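Local coordinates for protein HMG-CoA Lyase (Bacillus subtilis subsp. subtilis, PDB 1YDO) that belongs to the HMGL-like family of proteins built on a TIM-barrel fold, at residues S38-V51 with A66-L80. Sequence-based numbering, arbitrary orientation.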
ATOM      1  N   SER A  38      22.728  -9.344  -5.156  1.00 39.55           N
ATOM      2  CA  SER A  38      23.050 -10.621  -5.802  1.00 39.18           C
ATOM      3  C   SER A  38      22.917 -11.788  -4.838  1.00 40.29           C
ATOM      4  O   SER A  38      22.351 -12.820  -5.180  1.00 41.51           O
ATOM      5  CB  SER A  38      24.477 -10.605  -6.349  1.00 38.88           C
ATOM      6  OG  SER A  38      24.656  -9.586  -7.318  1.00 40.23           O
ATOM      7  N   ARG A  39      23.448 -11.638  -3.634  1.00 41.13           N
ATOM      8  CA  ARG A  39      23.346 -12.720  -2.671  1.00 42.65           C
ATOM      9  C   ARG A  39      22.228 -12.452  -1.681  1.00 41.59           C
ATOM     10  O   ARG A  39      22.405 -12.544  -0.469  1.00 41.73           O
ATOM     11  CB  ARG A  39      24.683 -12.923  -1.944  1.00 45.89           C
ATOM     12  CG  ARG A  39      25.191 -11.743  -1.148  1.00 48.58           C
ATOM     13  CD  ARG A  39      26.573 -12.071  -0.568  1.00 53.51           C
ATOM     14  NE  ARG A  39      27.600 -12.183  -1.610  1.00 56.27           N
ATOM     15  CZ  ARG A  39      28.255 -11.153  -2.146  1.00 58.24           C
ATOM     16  NH1 ARG A  39      29.162 -11.369  -3.090  1.00 58.66           N
ATOM     17  NH2 ARG A  39      28.025  -9.910  -1.725  1.00 59.04           N
ATOM     18  N   THR A  40      21.062 -12.131  -2.218  1.00 40.64           N
ATOM     19  CA  THR A  40      19.908 -11.844  -1.395  1.00 38.12           C
ATOM     20  C   THR A  40      18.841 -12.919  -1.613  1.00 37.34           C
ATOM     21  O   THR A  40      18.005 -13.192  -0.746  1.00 37.01           O
ATOM     22  CB  THR A  40      19.349 -10.466  -1.755  1.00 37.44           C
ATOM     23  OG1 THR A  40      18.639  -9.938  -0.634  1.00 39.93           O
ATOM     24  CG2 THR A  40      18.411 -10.561  -2.944  1.00 36.62           C
ATOM     25  N   GLY A  41      18.894 -13.550  -2.775  1.00 36.08           N
ATOM     26  CA  GLY A  41      17.934 -14.587  -3.081  1.00 35.96           C
ATOM     27  C   GLY A  41      17.272 -14.239  -4.391  1.00 35.33           C
ATOM     28  O   GLY A  41      16.742 -15.099  -5.089  1.00 35.40           O
ATOM     29  N   LEU A  42      17.293 -12.957  -4.723  1.00 35.24           N
ATOM     30  CA  LEU A  42      16.712 -12.508  -5.980  1.00 35.12           C
ATOM     31  C   LEU A  42      17.417 -13.270  -7.104  1.00 34.52           C
ATOM     32  O   LEU A  42      18.587 -13.614  -6.980  1.00 34.81           O
ATOM     33  CB  LEU A  42      16.935 -11.001  -6.144  1.00 34.42           C
ATOM     34  CG  LEU A  42      16.049 -10.063  -5.329  1.00 31.91           C
ATOM     35  CD1 LEU A  42      16.652  -8.683  -5.299  1.00 31.55           C
ATOM     36  CD2 LEU A  42      14.652 -10.028  -5.936  1.00 31.77           C
ATOM     37  N   SER A  43      16.705 -13.528  -8.195  1.00 34.65           N
ATOM     38  CA  SER A  43      17.268 -14.253  -9.327  1.00 33.12           C
ATOM     39  C   SER A  43      17.309 -13.389 -10.586  1.00 34.26           C
ATOM     40  O   SER A  43      17.556 -13.895 -11.677  1.00 35.82           O
ATOM     41  CB  SER A  43      16.436 -15.497  -9.625  1.00 30.10           C
ATOM     42  OG  SER A  43      15.190 -15.145 -10.168  1.00 25.21           O
ATOM     43  N   TYR A  44      17.054 -12.092 -10.440  1.00 34.39           N
ATOM     44  CA  TYR A  44      17.055 -11.186 -11.579  1.00 34.19           C
ATOM     45  C   TYR A  44      17.316  -9.771 -11.093  1.00 34.64           C
ATOM     46  O   TYR A  44      16.677  -9.314 -10.154  1.00 35.39           O
ATOM     47  CB  TYR A  44      15.711 -11.268 -12.280  1.00 33.63           C
ATOM     48  CG  TYR A  44      15.618 -10.442 -13.527  1.00 34.74           C
ATOM     49  CD1 TYR A  44      15.417  -9.066 -13.460  1.00 34.50           C
ATOM     50  CD2 TYR A  44      15.663 -11.046 -14.782  1.00 36.10           C
ATOM     51  CE1 TYR A  44      15.252  -8.309 -14.614  1.00 36.93           C
ATOM     52  CE2 TYR A  44      15.496 -10.301 -15.942  1.00 37.35           C
ATOM     53  CZ  TYR A  44      15.284  -8.929 -15.851  1.00 37.93           C
ATOM     54  OH  TYR A  44      15.061  -8.186 -16.990  1.00 39.67           O
ATOM     55  N   ILE A  45      18.254  -9.077 -11.734  1.00 35.13           N
ATOM     56  CA  ILE A  45      18.601  -7.726 -11.324  1.00 34.12           C
ATOM     57  C   ILE A  45      19.043  -6.842 -12.479  1.00 35.01           C
ATOM     58  O   ILE A  45      20.042  -7.143 -13.119  1.00 36.48           O
ATOM     59  CB  ILE A  45      19.771  -7.746 -10.355  1.00 31.61           C
ATOM     60  CG1 ILE A  45      19.489  -8.667  -9.181  1.00 29.88           C
ATOM     61  CG2 ILE A  45      20.059  -6.344  -9.893  1.00 33.56           C
ATOM     62  CD1 ILE A  45      20.612  -8.672  -8.167  1.00 29.67           C
ATOM     63  N   GLU A  46      18.324  -5.755 -12.754  1.00 34.52           N
ATOM     64  CA  GLU A  46      18.774  -4.863 -13.813  1.00 34.81           C
ATOM     65  C   GLU A  46      19.891  -4.006 -13.231  1.00 35.23           C
ATOM     66  O   GLU A  46      19.625  -2.960 -12.649  1.00 36.19           O
ATOM     67  CB  GLU A  46      17.666  -3.947 -14.271  1.00 34.27           C
ATOM     68  CG  GLU A  46      16.593  -4.641 -15.019  1.00 37.29           C
ATOM     69  CD  GLU A  46      15.740  -3.668 -15.819  1.00 40.24           C
ATOM     70  OE1 GLU A  46      14.706  -4.099 -16.387  1.00 42.50           O
ATOM     71  OE2 GLU A  46      16.101  -2.471 -15.884  1.00 39.16           O
ATOM     72  N   ILE A  47      21.135  -4.438 -13.387  1.00 34.98           N
ATOM     73  CA  ILE A  47      22.258  -3.698 -12.835  1.00 33.06           C
ATOM     74  C   ILE A  47      22.382  -2.256 -13.303  1.00 32.52           C
ATOM     75  O   ILE A  47      22.819  -1.399 -12.539  1.00 33.22           O
ATOM     76  CB  ILE A  47      23.572  -4.407 -13.139  1.00 33.71           C
ATOM     77  CG1 ILE A  47      23.750  -4.525 -14.652  1.00 34.57           C
ATOM     78  CG2 ILE A  47      23.581  -5.783 -12.501  1.00 32.88           C
ATOM     79  CD1 ILE A  47      25.092  -5.086 -15.057  1.00 34.75           C
ATOM     80  N   THR A  48      22.001  -1.973 -14.543  1.00 32.21           N
ATOM     81  CA  THR A  48      22.118  -0.608 -15.054  1.00 33.11           C
ATOM     82  C   THR A  48      21.441  -0.411 -16.401  1.00 34.36           C
ATOM     83  O   THR A  48      20.817  -1.329 -16.940  1.00 35.08           O
ATOM     84  CB  THR A  48      23.577  -0.221 -15.243  1.00 32.99           C
ATOM     85  OG1 THR A  48      23.662   1.119 -15.745  1.00 33.68           O
ATOM     86  CG2 THR A  48      24.231  -1.165 -16.245  1.00 32.86           C
ATOM     87  N   SER A  49      21.582   0.800 -16.941  1.00 35.23           N
ATOM     88  CA  SER A  49      21.008   1.162 -18.236  1.00 36.27           C
ATOM     89  C   SER A  49      22.096   1.651 -19.175  1.00 38.08           C
ATOM     90  O   SER A  49      22.980   2.409 -18.773  1.00 38.46           O
ATOM     91  CB  SER A  49      19.957   2.266 -18.078  1.00 35.33           C
ATOM     92  OG  SER A  49      19.683   2.898 -19.316  1.00 30.77           O
ATOM     93  N   PHE A  50      22.032   1.214 -20.428  1.00 40.93           N
ATOM     94  CA  PHE A  50      23.018   1.625 -21.413  1.00 42.47           C
ATOM     95  C   PHE A  50      22.510   2.716 -22.330  1.00 44.01           C
ATOM     96  O   PHE A  50      22.860   2.770 -23.508  1.00 44.34           O
ATOM     97  CB  PHE A  50      23.502   0.426 -22.231  1.00 41.49           C
ATOM     98  CG  PHE A  50      24.415  -0.472 -21.473  1.00 39.56           C
ATOM     99  CD1 PHE A  50      23.923  -1.571 -20.794  1.00 40.43           C
ATOM    100  CD2 PHE A  50      25.761  -0.178 -21.375  1.00 38.40           C
ATOM    101  CE1 PHE A  50      24.773  -2.372 -20.024  1.00 41.17           C
ATOM    102  CE2 PHE A  50      26.613  -0.971 -20.606  1.00 38.26           C
ATOM    103  CZ  PHE A  50      26.121  -2.062 -19.931  1.00 39.31           C
ATOM    104  N   VAL A  51      21.656   3.574 -21.790  1.00 45.24           N
ATOM    105  CA  VAL A  51      21.165   4.697 -22.565  1.00 47.60           C
ATOM    106  C   VAL A  51      22.329   5.696 -22.534  1.00 50.40           C
ATOM    107  O   VAL A  51      23.101   5.691 -21.578  1.00 51.10           O
ATOM    108  CB  VAL A  51      19.944   5.327 -21.889  1.00 46.36           C
ATOM    109  CG1 VAL A  51      19.497   6.569 -22.652  1.00 43.22           C
ATOM    110  CG2 VAL A  51      18.840   4.311 -21.806  1.00 45.69           C
ATOM    111  N   ALA A  66      28.805  -2.700 -14.764  1.00 55.42           N
ATOM    112  CA  ALA A  66      28.494  -3.975 -15.393  1.00 57.04           C
ATOM    113  C   ALA A  66      29.645  -4.971 -15.284  1.00 58.04           C
ATOM    114  O   ALA A  66      29.435  -6.181 -15.402  1.00 57.25           O
ATOM    115  CB  ALA A  66      28.117  -3.756 -16.865  1.00 56.35           C
ATOM    116  N   LYS A  67      30.858  -4.461 -15.062  1.00 60.13           N
ATOM    117  CA  LYS A  67      32.052  -5.303 -14.946  1.00 61.21           C
ATOM    118  C   LYS A  67      32.554  -5.364 -13.518  1.00 61.84           C
ATOM    119  O   LYS A  67      33.464  -6.131 -13.214  1.00 62.94           O
ATOM    120  CB  LYS A  67      33.170  -4.772 -15.850  1.00 61.32           C
ATOM    121  CG  LYS A  67      32.881  -4.885 -17.334  1.00 62.42           C
ATOM    122  CD  LYS A  67      33.971  -4.232 -18.163  1.00 62.25           C
ATOM    123  CE  LYS A  67      33.701  -4.388 -19.655  1.00 63.33           C
ATOM    124  NZ  LYS A  67      34.708  -3.655 -20.486  1.00 63.03           N
ATOM    125  N   GLY A  68      31.961  -4.559 -12.644  1.00 62.32           N
ATOM    126  CA  GLY A  68      32.384  -4.548 -11.254  1.00 62.27           C
ATOM    127  C   GLY A  68      31.647  -5.510 -10.336  1.00 62.40           C
ATOM    128  O   GLY A  68      32.242  -6.057  -9.403  1.00 61.74           O
ATOM    129  N   ILE A  69      30.357  -5.718 -10.593  1.00 62.26           N
ATOM    130  CA  ILE A  69      29.539  -6.604  -9.768  1.00 61.85           C
ATOM    131  C   ILE A  69      30.148  -7.993  -9.591  1.00 60.51           C
ATOM    132  O   ILE A  69      30.970  -8.433 -10.394  1.00 59.13           O
ATOM    133  CB  ILE A  69      28.135  -6.789 -10.364  1.00 63.61           C
ATOM    134  CG1 ILE A  69      28.230  -7.544 -11.693  1.00 65.19           C
ATOM    135  CG2 ILE A  69      27.469  -5.438 -10.562  1.00 64.50           C
ATOM    136  CD1 ILE A  69      26.904  -8.097 -12.183  1.00 66.43           C
ATOM    137  N   ASP A  70      29.733  -8.677  -8.531  1.00 59.24           N
ATOM    138  CA  ASP A  70      30.223 -10.017  -8.250  1.00 58.53           C
ATOM    139  C   ASP A  70      29.679 -11.037  -9.237  1.00 57.93           C
ATOM    140  O   ASP A  70      30.382 -11.962  -9.634  1.00 58.62           O
ATOM    141  CB  ASP A  70      29.845 -10.436  -6.832  1.00 58.46           C
ATOM    142  CG  ASP A  70      30.752  -9.842  -5.803  1.00 58.34           C
ATOM    143  OD1 ASP A  70      30.356  -9.829  -4.618  1.00 57.30           O
ATOM    144  OD2 ASP A  70      31.866  -9.400  -6.184  1.00 58.96           O
ATOM    145  N   ARG A  71      28.420 -10.878  -9.626  1.00 57.45           N
ATOM    146  CA  ARG A  71      27.804 -11.797 -10.575  1.00 56.24           C
ATOM    147  C   ARG A  71      27.721 -13.219 -10.004  1.00 56.90           C
ATOM    148  O   ARG A  71      28.635 -14.025 -10.160  1.00 57.03           O
ATOM    149  CB  ARG A  71      28.601 -11.780 -11.883  1.00 53.08           C
ATOM    150  CG  ARG A  71      27.821 -12.319 -13.046  1.00 50.67           C
ATOM    151  CD  ARG A  71      28.201 -11.652 -14.346  1.00 48.41           C
ATOM    152  NE  ARG A  71      27.991 -10.207 -14.349  1.00 48.00           N
ATOM    153  CZ  ARG A  71      27.791  -9.495 -15.456  1.00 48.06           C
ATOM    154  NH1 ARG A  71      27.608  -8.186 -15.399  1.00 48.20           N
ATOM    155  NH2 ARG A  71      27.745 -10.104 -16.631  1.00 49.09           N
ATOM    156  N   GLU A  72      26.607 -13.504  -9.337  1.00 58.09           N
ATOM    157  CA  GLU A  72      26.364 -14.798  -8.717  1.00 59.30           C
ATOM    158  C   GLU A  72      25.662 -15.742  -9.674  1.00 57.96           C
ATOM    159  O   GLU A  72      25.040 -15.310 -10.653  1.00 57.93           O
ATOM    160  CB  GLU A  72      25.489 -14.622  -7.481  1.00 63.79           C
ATOM    161  CG  GLU A  72      26.026 -13.593  -6.494  1.00 70.08           C
ATOM    162  CD  GLU A  72      27.054 -14.168  -5.541  1.00 73.38           C
ATOM    163  OE1 GLU A  72      27.894 -13.388  -5.013  1.00 74.73           O
ATOM    164  OE2 GLU A  72      27.007 -15.400  -5.303  1.00 74.60           O
ATOM    165  N   LYS A  73      25.744 -17.034  -9.371  1.00 55.54           N
ATOM    166  CA  LYS A  73      25.117 -18.061 -10.193  1.00 53.23           C
ATOM    167  C   LYS A  73      23.617 -18.163  -9.929  1.00 51.21           C
ATOM    168  O   LYS A  73      23.150 -18.005  -8.802  1.00 50.87           O
ATOM    169  CB  LYS A  73      25.801 -19.411  -9.948  1.00 54.02           C
ATOM    170  CG  LYS A  73      26.549 -19.507  -8.629  1.00 55.22           C
ATOM    171  CD  LYS A  73      25.617 -19.312  -7.442  1.00 58.75           C
ATOM    172  CE  LYS A  73      26.385 -18.883  -6.204  1.00 60.46           C
ATOM    173  NZ  LYS A  73      27.082 -17.591  -6.446  1.00 62.09           N
ATOM    174  N   GLY A  74      22.875 -18.428 -10.991  1.00 49.65           N
ATOM    175  CA  GLY A  74      21.438 -18.537 -10.879  1.00 49.11           C
ATOM    176  C   GLY A  74      20.805 -17.159 -10.901  1.00 48.84           C
ATOM    177  O   GLY A  74      19.583 -17.025 -10.789  1.00 50.14           O
ATOM    178  N   VAL A  75      21.639 -16.131 -11.051  1.00 45.62           N
ATOM    179  CA  VAL A  75      21.164 -14.763 -11.083  1.00 42.28           C
ATOM    180  C   VAL A  75      21.208 -14.246 -12.493  1.00 40.31           C
ATOM    181  O   VAL A  75      22.201 -14.413 -13.180  1.00 40.24           O
ATOM    182  CB  VAL A  75      22.029 -13.855 -10.214  1.00 44.04           C
ATOM    183  CG1 VAL A  75      21.432 -12.454 -10.191  1.00 45.58           C
ATOM    184  CG2 VAL A  75      22.120 -14.407  -8.804  1.00 46.26           C
ATOM    185  N   THR A  76      20.125 -13.619 -12.928  1.00 38.66           N
ATOM    186  CA  THR A  76      20.072 -13.082 -14.277  1.00 36.21           C
ATOM    187  C   THR A  76      20.322 -11.575 -14.204  1.00 35.39           C
ATOM    188  O   THR A  76      19.487 -10.831 -13.702  1.00 36.09           O
ATOM    189  CB  THR A  76      18.696 -13.350 -14.923  1.00 36.23           C
ATOM    190  OG1 THR A  76      18.387 -14.744 -14.815  1.00 37.07           O
ATOM    191  CG2 THR A  76      18.705 -12.974 -16.389  1.00 37.91           C
ATOM    192  N   TYR A  77      21.477 -11.128 -14.692  1.00 33.72           N
ATOM    193  CA  TYR A  77      21.813  -9.707 -14.687  1.00 31.25           C
ATOM    194  C   TYR A  77      21.396  -9.072 -16.009  1.00 30.77           C
ATOM    195  O   TYR A  77      21.898  -9.420 -17.078  1.00 30.03           O
ATOM    196  CB  TYR A  77      23.311  -9.526 -14.434  1.00 30.32           C
ATOM    197  CG  TYR A  77      23.745 -10.015 -13.064  1.00 28.33           C
ATOM    198  CD1 TYR A  77      23.739  -9.163 -11.963  1.00 26.16           C
ATOM    199  CD2 TYR A  77      24.100 -11.347 -12.865  1.00 28.17           C
ATOM    200  CE1 TYR A  77      24.068  -9.625 -10.688  1.00 27.23           C
ATOM    201  CE2 TYR A  77      24.431 -11.828 -11.603  1.00 29.06           C
ATOM    202  CZ  TYR A  77      24.411 -10.963 -10.516  1.00 28.11           C
ATOM    203  OH  TYR A  77      24.702 -11.446  -9.272  1.00 26.67           O
ATOM    204  N   ALA A  78      20.455  -8.139 -15.925  1.00 31.99           N
ATOM    205  CA  ALA A  78      19.940  -7.476 -17.112  1.00 33.71           C
ATOM    206  C   ALA A  78      20.246  -5.985 -17.109  1.00 33.68           C
ATOM    207  O   ALA A  78      20.576  -5.404 -16.075  1.00 35.18           O
ATOM    208  CB  ALA A  78      18.421  -7.704 -17.223  1.00 30.91           C
ATOM    209  N   ALA A  79      20.126  -5.370 -18.277  1.00 32.34           N
ATOM    210  CA  ALA A  79      20.363  -3.945 -18.408  1.00 31.72           C
ATOM    211  C   ALA A  79      19.422  -3.380 -19.457  1.00 32.02           C
ATOM    212  O   ALA A  79      18.976  -4.083 -20.361  1.00 31.86           O
ATOM    213  CB  ALA A  79      21.778  -3.703 -18.808  1.00 30.53           C
ATOM    214  N   LEU A  80      19.110  -2.107 -19.326  1.00 31.89           N
ATOM    215  CA  LEU A  80      18.236  -1.491 -20.282  1.00 34.17           C
ATOM    216  C   LEU A  80      19.043  -1.222 -21.547  1.00 35.96           C
ATOM    217  O   LEU A  80      20.149  -0.703 -21.471  1.00 36.22           O
ATOM    218  CB  LEU A  80      17.712  -0.180 -19.729  1.00 33.92           C
ATOM    219  CG  LEU A  80      16.388   0.257 -20.361  1.00 32.98           C
ATOM    220  CD1 LEU A  80      15.289  -0.690 -19.926  1.00 32.20           C
ATOM    221  CD2 LEU A  80      16.078   1.660 -19.928  1.00 33.28           C
TER
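Arg39, the first residue beyond helix 27-38, reaches two acids with one nitrogen: NH1 forms salt bridges with Asp70 OD1, near the guanidinium plane, and with Glu72 OE1, the latter a weak hydrogen bond at 3.1 Å. The guanidinium stands almost perpendicular to the Glu72 carboxylate, the planes 86° apart, and Lys73 NZ extends the network through Glu72 OE2.

Deeper in, Tyr77 OH donates to Ser38 OG (2.7 Å), which meets the ring at its edge, and accepts a nearly straight bond from Glu72 N (174°). Two bonds thus grip the phenol, while Ile69 CD1 and Val75 CG1 cover opposite ring faces near the rim.

Between the strands runs parallel pairing. Ser43 O receives Thr76 N, Thr76 O receives Ile45 N (2.9 Å), and Ile45 O receives Ala78 N; further along, Thr48 O receives Leu80 N and Leu80 O receives Phe50 N (2.9 Å).

On the side facing helix 62-68, Ile47 CG2 meets the Tyr77 ring edge at CD1 (3.4 Å), and its chi1 of 60° sends the other branch toward Ala66, where Ile47 CD1 lies 3.8 Å from Ala66 CB. Phe50 turns its ring edge to Ala79 CB, with CE1 of Phe50 3.5 Å from it, and to Ala66 CB. On the barrel-interior side, Ala78 CB approaches the phenol end of Tyr44 obliquely, 3.4 Å from Tyr44 OH, a hydroxyl that also hydrogen-bonds to Glu97.

Strand 44-49, helix 62-68 and strand 76-80 compose a beta-alpha-beta crossover, the repeating unit of the TIM barrel.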